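Local structure of N-carbamoylsarcosine amidase related protein (Thermoplasma acidophilum, 3EEF) at residues K33-F38 against V45-D50; S73-I76 against R80-A83; V28-K33 against V141-A146; G84-E89 against D102-A107. The protein binds a zinc ion and probably acts as a hydrolase of the isochorismatase-like family, perhaps on N-carbamoylsarcosine. All coordinates share one frame; numbering follows the deposited sequence.

Contact 1. Residues K33-F38 against V45-D50. With ZN (zinc ion), chain C.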
loop_
_atom_site.group_PDB
_atom_site.type_symbol
_atom_site.label_atom_id
_atom_site.label_comp_id
_atom_site.label_asym_id
_atom_site.label_seq_id
_atom_site.Cartn_x
_atom_site.Cartn_y
_atom_site.Cartn_z
ATOM N N LYS A 33 -0.179 13.673 -29.553
ATOM C CA LYS A 33 -1.302 14.605 -29.645
ATOM C C LYS A 33 -1.961 14.793 -28.288
ATOM O O LYS A 33 -2.241 15.911 -27.881
ATOM C CB LYS A 33 -2.311 14.070 -30.662
ATOM C CG LYS A 33 -3.554 14.919 -30.874
ATOM C CD LYS A 33 -4.324 14.410 -32.121
ATOM C CE LYS A 33 -4.996 15.536 -32.913
ATOM N NZ LYS A 33 -5.605 15.045 -34.212
ATOM N N VAL A 34 -2.189 13.685 -27.581
ATOM C CA VAL A 34 -2.800 13.744 -26.245
ATOM C C VAL A 34 -1.846 14.421 -25.272
ATOM O O VAL A 34 -2.228 15.341 -24.539
ATOM C CB VAL A 34 -3.176 12.357 -25.734
ATOM C CG1 VAL A 34 -3.629 12.415 -24.254
ATOM C CG2 VAL A 34 -4.276 11.763 -26.625
ATOM N N ILE A 35 -0.590 14.008 -25.300
ATOM C CA ILE A 35 0.387 14.618 -24.419
ATOM C C ILE A 35 0.439 16.142 -24.631
ATOM O O ILE A 35 0.395 16.916 -23.666
ATOM C CB ILE A 35 1.780 13.996 -24.610
ATOM C CG1 ILE A 35 1.782 12.541 -24.107
ATOM C CG2 ILE A 35 2.809 14.773 -23.844
ATOM C CD1 ILE A 35 3.010 11.708 -24.546
ATOM N N GLU A 36 0.520 16.558 -25.898
ATOM C CA GLU A 36 0.653 17.980 -26.263
ATOM C C GLU A 36 -0.494 18.856 -25.725
ATOM O O GLU A 36 -0.243 19.917 -25.160
ATOM C CB GLU A 36 0.812 18.138 -27.790
ATOM N N THR A 37 -1.736 18.406 -25.888
ATOM C CA THR A 37 -2.899 19.161 -25.418
ATOM C C THR A 37 -2.888 19.306 -23.876
ATOM O O THR A 37 -3.214 20.358 -23.330
ATOM C CB THR A 37 -4.220 18.492 -25.830
ATOM O OG1 THR A 37 -4.428 17.348 -25.008
ATOM C CG2 THR A 37 -4.205 18.041 -27.290
ATOM N N PHE A 38 -2.502 18.246 -23.176
ATOM C CA PHE A 38 -2.422 18.304 -21.706
ATOM C C PHE A 38 -1.408 19.343 -21.244
ATOM O O PHE A 38 -1.666 20.112 -20.302
ATOM C CB PHE A 38 -2.083 16.932 -21.107
ATOM C CG PHE A 38 -3.277 16.181 -20.659
ATOM C CD1 PHE A 38 -4.129 15.607 -21.579
ATOM C CD2 PHE A 38 -3.575 16.060 -19.307
ATOM C CE1 PHE A 38 -5.273 14.918 -21.154
ATOM C CE2 PHE A 38 -4.706 15.373 -18.891
ATOM C CZ PHE A 38 -5.553 14.808 -19.815
ATOM N N VAL A 45 1.208 15.618 -16.485
ATOM C CA VAL A 45 1.550 14.507 -17.372
ATOM C C VAL A 45 2.568 13.654 -16.645
ATOM O O VAL A 45 3.592 14.165 -16.191
ATOM C CB VAL A 45 2.154 15.009 -18.654
ATOM C CG1 VAL A 45 2.787 13.833 -19.445
ATOM C CG2 VAL A 45 1.080 15.764 -19.476
ATOM N N VAL A 46 2.267 12.363 -16.509
ATOM C CA VAL A 46 3.106 11.445 -15.769
ATOM C C VAL A 46 3.459 10.209 -16.597
ATOM O O VAL A 46 2.587 9.452 -16.984
ATOM C CB VAL A 46 2.377 10.966 -14.492
ATOM C CG1 VAL A 46 3.288 10.021 -13.696
ATOM C CG2 VAL A 46 1.903 12.178 -13.650
ATOM N N TYR A 47 4.744 10.012 -16.838
ATOM C CA TYR A 47 5.213 8.834 -17.515
ATOM C C TYR A 47 5.521 7.796 -16.463
ATOM O O TYR A 47 6.217 8.082 -15.498
ATOM C CB TYR A 47 6.484 9.128 -18.325
ATOM C CG TYR A 47 6.319 10.095 -19.497
ATOM C CD1 TYR A 47 6.244 9.630 -20.810
ATOM C CD2 TYR A 47 6.263 11.466 -19.291
ATOM C CE1 TYR A 47 6.119 10.517 -21.876
ATOM C CE2 TYR A 47 6.122 12.357 -20.356
ATOM C CZ TYR A 47 6.055 11.881 -21.640
ATOM O OH TYR A 47 5.933 12.778 -22.688
ATOM N N VAL A 48 4.998 6.585 -16.665
ATOM C CA VAL A 48 5.279 5.460 -15.802
ATOM C C VAL A 48 5.912 4.348 -16.674
ATOM O O VAL A 48 5.241 3.776 -17.505
ATOM C CB VAL A 48 4.006 4.984 -15.031
ATOM C CG1 VAL A 48 3.574 5.995 -14.022
ATOM C CG2 VAL A 48 2.848 4.782 -15.963
ATOM N N ASN A 49 7.199 4.056 -16.451
ATOM C CA ASN A 49 8.009 3.163 -17.292
ATOM C C ASN A 49 8.634 2.023 -16.537
ATOM O O ASN A 49 9.293 2.224 -15.507
ATOM C CB ASN A 49 9.146 3.961 -17.902
ATOM C CG ASN A 49 8.662 5.218 -18.534
ATOM O OD1 ASN A 49 7.744 5.180 -19.350
ATOM N ND2 ASN A 49 9.233 6.348 -18.145
ATOM N N ASP A 50 8.436 0.815 -17.036
ATOM C CA ASP A 50 9.202 -0.321 -16.547
ATOM C C ASP A 50 10.679 0.033 -16.423
ATOM O O ASP A 50 11.256 0.656 -17.316
ATOM C CB ASP A 50 9.013 -1.538 -17.449
ATOM C CG ASP A 50 7.769 -2.360 -17.081
ATOM O OD1 ASP A 50 7.098 -2.040 -16.066
ATOM O OD2 ASP A 50 7.498 -3.366 -17.775
HETATM ZN ZN ZN C . 7.532 -5.320 -17.241
#
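The phenol oxygen of Tyr47 meets two branches of Ile35 while also making a weak hydrogen bond to the backbone oxygen of Ile79. Ile35 CD1 lies 3.6 Å from Tyr47 OH and Ile35 CG2 lies 3.9 Å from the same atom, so the polar tip of the tyrosine ends against aliphatic carbon. The two side chains cross at about a right angle, and the methyl reaches the ring obliquely. With Ile35 CG1 anti to the carbonyl carbon (chi1 -68°), CD1 is carried toward the phenol, while CG2 also turns to the strand and comes within 4.5 Å of Val45 CG1. One turn on, Phe38 closes the other end of the contact through its CB, 3.7 Å from Val45 CG2. Within the helix, Val34 O accepts two bonds, from Phe38 N at 3.2 Å and from the hydroxyl of Thr37, OG1, at 3.0 Å. At the far end of 45-50, Asp50 OD2 binds the zinc ion at 2.0 Å, together with His52, Glu58 and His65, while OD1 forms a salt bridge with Lys90. Strand 3-8, helix 22-40 and strand 45-50 make a beta-alpha-beta crossover of the parallel sheet: the helix segment 33-38 runs at 141° to strand 45-50, roughly antiparallel to it, Ile35 and Phe38 also rest on Leu5 of strand 3-8, and strand 86-90 flanks the other edge of 45-50.

Contact 2. Residues S73-I76 against R80-A83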
loop_
_atom_site.group_PDB
_atom_site.type_symbol
_atom_site.label_atom_id
_atom_site.label_comp_id
_atom_site.label_asym_id
_atom_site.label_seq_id
_atom_site.Cartn_x
_atom_site.Cartn_y
_atom_site.Cartn_z
ATOM N N SER A 73 14.492 0.764 -21.586
ATOM C CA SER A 73 13.586 1.323 -20.578
ATOM C C SER A 73 13.391 2.836 -20.718
ATOM O O SER A 73 12.657 3.439 -19.950
ATOM C CB SER A 73 14.055 0.955 -19.152
ATOM O OG SER A 73 15.322 1.505 -18.810
ATOM N N GLU A 74 14.007 3.435 -21.723
ATOM C CA GLU A 74 13.914 4.868 -21.916
ATOM C C GLU A 74 12.692 5.204 -22.780
ATOM O O GLU A 74 12.313 4.453 -23.694
ATOM C CB GLU A 74 15.212 5.434 -22.525
ATOM N N VAL A 75 12.077 6.343 -22.471
ATOM C CA VAL A 75 10.911 6.849 -23.203
ATOM C C VAL A 75 11.334 7.154 -24.632
ATOM O O VAL A 75 12.403 7.718 -24.855
ATOM C CB VAL A 75 10.338 8.156 -22.546
ATOM C CG1 VAL A 75 9.352 8.879 -23.479
ATOM C CG2 VAL A 75 9.694 7.862 -21.170
ATOM N N ILE A 76 10.484 6.814 -25.594
ATOM C CA ILE A 76 10.819 7.047 -26.998
ATOM C C ILE A 76 10.965 8.548 -27.254
ATOM O O ILE A 76 10.258 9.356 -26.639
ATOM C CB ILE A 76 9.793 6.402 -27.967
ATOM C CG1 ILE A 76 8.421 7.100 -27.896
ATOM C CG2 ILE A 76 9.697 4.908 -27.700
ATOM C CD1 ILE A 76 7.380 6.482 -28.845
ATOM N N ARG A 80 9.466 12.547 -26.048
ATOM C CA ARG A 80 10.405 12.872 -25.014
ATOM C C ARG A 80 9.721 13.708 -23.955
ATOM O O ARG A 80 8.943 14.614 -24.266
ATOM C CB ARG A 80 11.561 13.666 -25.618
ATOM C CG ARG A 80 12.885 13.466 -24.937
ATOM C CD ARG A 80 13.929 14.520 -25.382
ATOM N NE ARG A 80 13.830 14.891 -26.802
ATOM C CZ ARG A 80 14.409 14.249 -27.824
ATOM N NH1 ARG A 80 15.145 13.153 -27.627
ATOM N NH2 ARG A 80 14.238 14.707 -29.067
ATOM N N PRO A 81 9.991 13.403 -22.691
ATOM C CA PRO A 81 9.344 14.203 -21.677
ATOM C C PRO A 81 9.975 15.592 -21.596
ATOM O O PRO A 81 11.176 15.724 -21.827
ATOM C CB PRO A 81 9.584 13.407 -20.388
ATOM C CG PRO A 81 10.057 12.060 -20.841
ATOM C CD PRO A 81 10.757 12.294 -22.112
ATOM N N SER A 82 9.140 16.591 -21.289
ATOM C CA SER A 82 9.551 17.977 -21.076
ATOM C C SER A 82 9.720 18.287 -19.608
ATOM O O SER A 82 9.398 17.481 -18.739
ATOM C CB SER A 82 8.483 18.962 -21.592
ATOM O OG SER A 82 8.291 18.868 -22.987
ATOM N N ALA A 83 10.226 19.493 -19.358
ATOM C CA ALA A 83 10.242 20.093 -18.033
ATOM C C ALA A 83 8.808 20.190 -17.526
ATOM O O ALA A 83 7.914 20.692 -18.229
ATOM C CB ALA A 83 10.878 21.496 -18.101
#
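Val75 and Pro81 pack side against side where the long connection between helix 59-62 and strand 86-90 of this isochorismatase-like alpha/beta fold doubles back on itself. Neither segment has regular secondary structure, and just three residues separate them, so the contact closes a short loop. Val75 gives the largest share of the buried surface. Its CG1, anti to the backbone N (chi1 166°), is the branch that touches: it lies 3.9 Å from Pro81 CD and 4.2 Å from Pro81 CG. The valine and the proline ring run alongside each other in opposite senses, and Val75 CB lies 4.2 Å from Pro81 CD. Both side chains also rest on Tyr47 of strand 45-50, which joins the loop to the sheet. Arg80 takes part mainly through its backbone, with its CA 4.4 Å from Val75 CG1. Its CB points away from 73-76, and its guanidinium turns to Asp77, with which NH1 forms a salt bridge. The charged end is thereby tied to the link between the segments; across the contact the valine methyl meets carbon of Pro81 and of the Arg80 backbone. Ile76 directs its CB away from 80-83, and its side chain packs on Asn12 and Ile15 of helix 12-15 and on Val28 of helix 22-40. The backbone atoms Ile76 O and Arg80 N approach to 3.3 Å, but the angle is too poor for a hydrogen bond.

Contact 3. Residues V28-K33 against V141-A146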
loop_
_atom_site.group_PDB
_atom_site.type_symbol
_atom_site.label_atom_id
_atom_site.label_comp_id
_atom_site.label_asym_id
_atom_site.label_seq_id
_atom_site.Cartn_x
_atom_site.Cartn_y
_atom_site.Cartn_z
ATOM N N VAL A 28 1.980 6.040 -31.351
ATOM C CA VAL A 28 2.852 7.198 -31.145
ATOM C C VAL A 28 2.239 8.545 -31.559
ATOM O O VAL A 28 2.260 9.489 -30.772
ATOM C CB VAL A 28 4.186 7.028 -31.835
ATOM C CG1 VAL A 28 5.042 8.270 -31.622
ATOM C CG2 VAL A 28 4.876 5.796 -31.294
ATOM N N GLY A 29 1.699 8.642 -32.769
ATOM C CA GLY A 29 1.056 9.884 -33.210
ATOM C C GLY A 29 -0.003 10.396 -32.241
ATOM O O GLY A 29 0.140 11.478 -31.674
ATOM N N PRO A 30 -1.060 9.605 -32.031
ATOM C CA PRO A 30 -2.102 9.904 -31.036
ATOM C C PRO A 30 -1.590 10.235 -29.628
ATOM O O PRO A 30 -2.133 11.131 -28.973
ATOM C CB PRO A 30 -2.948 8.631 -31.022
ATOM C CG PRO A 30 -2.847 8.141 -32.459
ATOM C CD PRO A 30 -1.406 8.425 -32.846
ATOM N N ALA A 31 -0.558 9.544 -29.177
ATOM C CA ALA A 31 0.003 9.788 -27.852
ATOM C C ALA A 31 0.611 11.192 -27.752
ATOM O O ALA A 31 0.359 11.928 -26.797
ATOM C CB ALA A 31 1.050 8.712 -27.496
ATOM N N ARG A 32 1.421 11.544 -28.744
ATOM C CA ARG A 32 2.002 12.880 -28.855
ATOM C C ARG A 32 0.915 13.951 -28.854
ATOM O O ARG A 32 1.072 14.994 -28.232
ATOM C CB ARG A 32 2.847 12.997 -30.135
ATOM C CG ARG A 32 3.380 14.416 -30.423
ATOM C CD ARG A 32 4.382 14.435 -31.590
ATOM N NE ARG A 32 3.752 14.022 -32.853
ATOM C CZ ARG A 32 4.087 12.956 -33.592
ATOM N NH1 ARG A 32 5.087 12.134 -33.249
ATOM N NH2 ARG A 32 3.409 12.715 -34.712
ATOM N N LYS A 33 -0.179 13.673 -29.553
ATOM C CA LYS A 33 -1.302 14.605 -29.645
ATOM C C LYS A 33 -1.961 14.793 -28.288
ATOM O O LYS A 33 -2.241 15.911 -27.881
ATOM C CB LYS A 33 -2.311 14.070 -30.662
ATOM C CG LYS A 33 -3.554 14.919 -30.874
ATOM C CD LYS A 33 -4.324 14.410 -32.121
ATOM C CE LYS A 33 -4.996 15.536 -32.913
ATOM N NZ LYS A 33 -5.605 15.045 -34.212
ATOM N N VAL A 141 -7.744 6.538 -24.060
ATOM C CA VAL A 141 -7.691 7.031 -25.431
ATOM C C VAL A 141 -7.398 5.888 -26.394
ATOM O O VAL A 141 -6.246 5.590 -26.636
ATOM C CB VAL A 141 -6.633 8.133 -25.553
ATOM C CG1 VAL A 141 -6.622 8.760 -26.960
ATOM C CG2 VAL A 141 -6.895 9.180 -24.483
ATOM N N GLU A 142 -8.453 5.269 -26.936
ATOM C CA GLU A 142 -8.351 4.017 -27.688
ATOM C C GLU A 142 -7.232 3.970 -28.728
ATOM O O GLU A 142 -6.496 2.992 -28.786
ATOM C CB GLU A 142 -9.689 3.626 -28.337
ATOM C CG GLU A 142 -10.251 4.615 -29.365
ATOM C CD GLU A 142 -11.612 4.190 -29.976
ATOM O OE1 GLU A 142 -12.106 3.068 -29.738
ATOM O OE2 GLU A 142 -12.201 5.008 -30.709
ATOM N N ASP A 143 -7.076 5.041 -29.498
ATOM C CA ASP A 143 -6.104 5.078 -30.587
ATOM C C ASP A 143 -4.717 5.315 -30.081
ATOM O O ASP A 143 -3.741 5.180 -30.831
ATOM C CB ASP A 143 -6.463 6.118 -31.685
ATOM C CG ASP A 143 -6.630 7.516 -31.148
ATOM O OD1 ASP A 143 -7.155 7.685 -30.021
ATOM O OD2 ASP A 143 -6.233 8.458 -31.861
ATOM N N ALA A 144 -4.620 5.660 -28.810
ATOM C CA ALA A 144 -3.324 5.822 -28.190
ATOM C C ALA A 144 -2.992 4.626 -27.293
ATOM O O ALA A 144 -2.030 4.658 -26.555
ATOM C CB ALA A 144 -3.269 7.124 -27.424
ATOM N N VAL A 145 -3.767 3.552 -27.400
ATOM C CA VAL A 145 -3.476 2.306 -26.675
ATOM C C VAL A 145 -3.427 1.138 -27.658
ATOM O O VAL A 145 -4.254 1.049 -28.556
ATOM C CB VAL A 145 -4.525 2.066 -25.587
ATOM C CG1 VAL A 145 -4.396 0.691 -24.959
ATOM C CG2 VAL A 145 -4.392 3.135 -24.522
ATOM N N ALA A 146 -2.470 0.237 -27.469
ATOM C CA ALA A 146 -2.359 -0.966 -28.320
ATOM C C ALA A 146 -2.767 -2.210 -27.583
ATOM O O ALA A 146 -2.280 -2.425 -26.488
ATOM C CB ALA A 146 -0.930 -1.128 -28.772
#
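Pro30 presses its ring against Asp143 at the tight centre of this contact. Asp143 OD2 lies 3.4 Å from Pro30 CB and 3.5 Å from Pro30 CG, and the backbone oxygen of Asp143 stands 3.5 Å from Pro30 CB, so two oxygens of one residue border the same pair of ring carbons. With CG between the backbone N and the carbonyl carbon (chi1 56°), the carboxylate is brought up to the CB-CG edge of the proline ring, while its OD1 accepts a hydrogen bond from Ser168 N. Beside it, Ala144 CB meets Pro30 CB at 3.9 Å. The segment 141-146 is a corner built from two overlapping type I beta turns, Val141 to Ala144 and Glu142 to Val145, after strand 137-141 of the parallel sheet; the first is closed by Ala144 N to Val141 O at 2.7 Å. Helix 22-40 is kinked near Pro30, which offers its ring to this corner. Packing slackens along the helix: Ala31 approaches through its backbone, with N 4.0 Å from Ala144 CB, and its methyl turns instead to Ile116 of strand 112-116. Arg32 and Lys33 are exposed, and the Lys33 chain passes the corner with CD still 6.3 Å from Asp143 OD2.

Contact 4. Residues G84-E89 against D102-A107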
loop_
_atom_site.group_PDB
_atom_site.type_symbol
_atom_site.label_atom_id
_atom_site.label_comp_id
_atom_site.label_asym_id
_atom_site.label_seq_id
_atom_site.Cartn_x
_atom_site.Cartn_y
_atom_site.Cartn_z
ATOM N N GLY A 84 8.585 19.698 -16.313
ATOM C CA GLY A 84 7.244 19.736 -15.689
ATOM C C GLY A 84 6.521 18.398 -15.708
ATOM O O GLY A 84 5.750 18.085 -14.786
ATOM N N ASP A 85 6.743 17.627 -16.770
ATOM C CA ASP A 85 6.266 16.244 -16.832
ATOM C C ASP A 85 6.924 15.425 -15.745
ATOM O O ASP A 85 8.104 15.587 -15.491
ATOM C CB ASP A 85 6.655 15.601 -18.137
ATOM C CG ASP A 85 6.029 16.260 -19.333
ATOM O OD1 ASP A 85 5.148 17.123 -19.187
ATOM O OD2 ASP A 85 6.396 15.847 -20.441
ATOM N N TYR A 86 6.174 14.516 -15.137
ATOM C CA TYR A 86 6.734 13.567 -14.183
ATOM C C TYR A 86 7.206 12.244 -14.878
ATOM O O TYR A 86 6.544 11.762 -15.797
ATOM C CB TYR A 86 5.690 13.309 -13.109
ATOM C CG TYR A 86 5.321 14.547 -12.292
ATOM C CD1 TYR A 86 5.917 14.772 -11.077
ATOM C CD2 TYR A 86 4.380 15.481 -12.746
ATOM C CE1 TYR A 86 5.589 15.856 -10.300
ATOM C CE2 TYR A 86 4.041 16.593 -11.979
ATOM C CZ TYR A 86 4.652 16.759 -10.741
ATOM O OH TYR A 86 4.402 17.829 -9.919
ATOM N N VAL A 87 8.369 11.707 -14.487
ATOM C CA VAL A 87 8.861 10.432 -15.034
ATOM C C VAL A 87 9.137 9.465 -13.864
ATOM O O VAL A 87 9.995 9.737 -13.008
ATOM C CB VAL A 87 10.116 10.596 -15.897
ATOM C CG1 VAL A 87 10.538 9.236 -16.524
ATOM C CG2 VAL A 87 9.910 11.670 -16.972
ATOM N N LEU A 88 8.375 8.363 -13.837
ATOM C CA LEU A 88 8.386 7.403 -12.752
ATOM C C LEU A 88 8.926 6.064 -13.281
ATOM O O LEU A 88 8.639 5.652 -14.447
ATOM C CB LEU A 88 6.974 7.197 -12.176
ATOM C CG LEU A 88 6.401 8.126 -11.098
ATOM C CD1 LEU A 88 6.752 9.585 -11.375
ATOM C CD2 LEU A 88 4.877 7.953 -10.927
ATOM N N GLU A 89 9.734 5.416 -12.436
ATOM C CA GLU A 89 10.192 4.066 -12.701
ATOM C C GLU A 89 9.242 3.150 -11.975
ATOM O O GLU A 89 8.904 3.405 -10.822
ATOM C CB GLU A 89 11.615 3.848 -12.179
ATOM C CG GLU A 89 12.705 4.576 -12.959
ATOM C CD GLU A 89 14.031 4.535 -12.229
ATOM O OE1 GLU A 89 14.506 3.430 -11.939
ATOM O OE2 GLU A 89 14.592 5.606 -11.915
ATOM N N ASP A 102 0.364 7.820 -6.898
ATOM C CA ASP A 102 -0.811 8.275 -6.207
ATOM C C ASP A 102 -0.502 9.610 -5.532
ATOM O O ASP A 102 -1.323 10.510 -5.515
ATOM C CB ASP A 102 -1.288 7.222 -5.214
ATOM C CG ASP A 102 -2.622 7.575 -4.607
ATOM O OD1 ASP A 102 -3.562 7.838 -5.384
ATOM O OD2 ASP A 102 -2.702 7.638 -3.365
HETATM N N MSE A 103 0.708 9.755 -5.021
HETATM C CA MSE A 103 1.096 10.997 -4.370
HETATM C C MSE A 103 0.948 12.193 -5.306
HETATM O O MSE A 103 0.383 13.226 -4.934
HETATM C CB MSE A 103 2.540 10.912 -3.895
HETATM C CG MSE A 103 2.768 9.922 -2.786
HETATM SE SE MSE A 103 4.569 10.065 -1.975
HETATM C CE MSE A 103 4.368 11.925 -1.216
ATOM N N ILE A 104 1.428 12.028 -6.522
ATOM C CA ILE A 104 1.462 13.110 -7.493
ATOM C C ILE A 104 0.040 13.502 -7.867
ATOM O O ILE A 104 -0.271 14.704 -7.987
ATOM C CB ILE A 104 2.158 12.691 -8.770
ATOM C CG1 ILE A 104 3.629 12.453 -8.506
ATOM C CG2 ILE A 104 1.999 13.759 -9.888
ATOM C CD1 ILE A 104 4.282 11.556 -9.585
ATOM N N LEU A 105 -0.802 12.476 -8.074
ATOM C CA LEU A 105 -2.215 12.697 -8.394
ATOM C C LEU A 105 -2.932 13.404 -7.240
ATOM O O LEU A 105 -3.733 14.293 -7.438
ATOM C CB LEU A 105 -2.899 11.358 -8.690
ATOM C CG LEU A 105 -2.361 10.512 -9.848
ATOM C CD1 LEU A 105 -3.191 9.196 -10.012
ATOM C CD2 LEU A 105 -2.355 11.339 -11.097
ATOM N N ARG A 106 -2.670 12.975 -6.015
ATOM C CA ARG A 106 -3.322 13.627 -4.895
ATOM C C ARG A 106 -2.797 15.043 -4.704
ATOM O O ARG A 106 -3.580 15.931 -4.415
ATOM C CB ARG A 106 -3.149 12.850 -3.616
ATOM C CG ARG A 106 -3.935 11.563 -3.612
ATOM C CD ARG A 106 -4.440 11.277 -2.240
ATOM N NE ARG A 106 -4.181 9.907 -1.851
ATOM C CZ ARG A 106 -4.633 9.364 -0.735
ATOM N NH1 ARG A 106 -5.370 10.082 0.099
ATOM N NH2 ARG A 106 -4.348 8.108 -0.468
ATOM N N ALA A 107 -1.492 15.255 -4.880
ATOM C CA ALA A 107 -0.915 16.594 -4.666
ATOM C C ALA A 107 -1.462 17.610 -5.668
ATOM O O ALA A 107 -1.468 18.805 -5.404
ATOM C CB ALA A 107 0.603 16.568 -4.741
#
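Ile104 reaches toward Tyr86 and Leu88 of strand 86-90 and carries the whole contact from the helix side. From its CB, which points at the strand, the side chain splits into two branches. The CG2 methyl, anti to the backbone N, sits over the centre of the Tyr86 ring, 3.9 Å from the centroid and 3° off the ring normal, a CH-pi contact. The other branch starts at CG1, anti to the carbonyl carbon (chi1 -67°), which lies 4.2 Å from Tyr86 CD1. It ends at CD1, 3.9 Å from Tyr86 CD1, where it meets the two Leu88 methyls tip to tip: Ile104 CD1 is 3.6 Å from Leu88 CD1 and 3.9 Å from Leu88 CD2. Asp102 and Arg106, one turn apart on either side of Ile104, form a salt bridge, Arg106 NE to Asp102 OD2 at 3.1 Å, and both bridge also to a third subunit. Tyr53 of a second subunit packs on Tyr86, edge-to-face between the rings, and also on Leu88 and Ile104. Within the chain, strand 86-90 is an outermost strand beside 45-50, whose Val46 also touches Ile104, and helix 101-107 covers the sheet face opposite helix 22-40.

Strand 45-50 links contacts 1, 2 and 4, and helix 22-40 brings in contact 3. Contacts 1 and 4 lie on opposite faces of the sheet, on adjacent strands joined by probable hydrogen bonds such as Tyr47 N to Tyr86 O at 2.7 Å. Contact 2, its centre about 9 Å from that of contact 1, rests on Tyr47 and Asn49. Contact 3 lies about 10 Å from contact 1 between centres, Val34 meeting Val141, and about 20 Å from contact 4, without touching it. Segment 45-50 ends in the zinc ligand Asp50, though its packing against the helix lies away from the metal; the side chains of Val75 and Leu88 are each about 14 Å from the zinc ion.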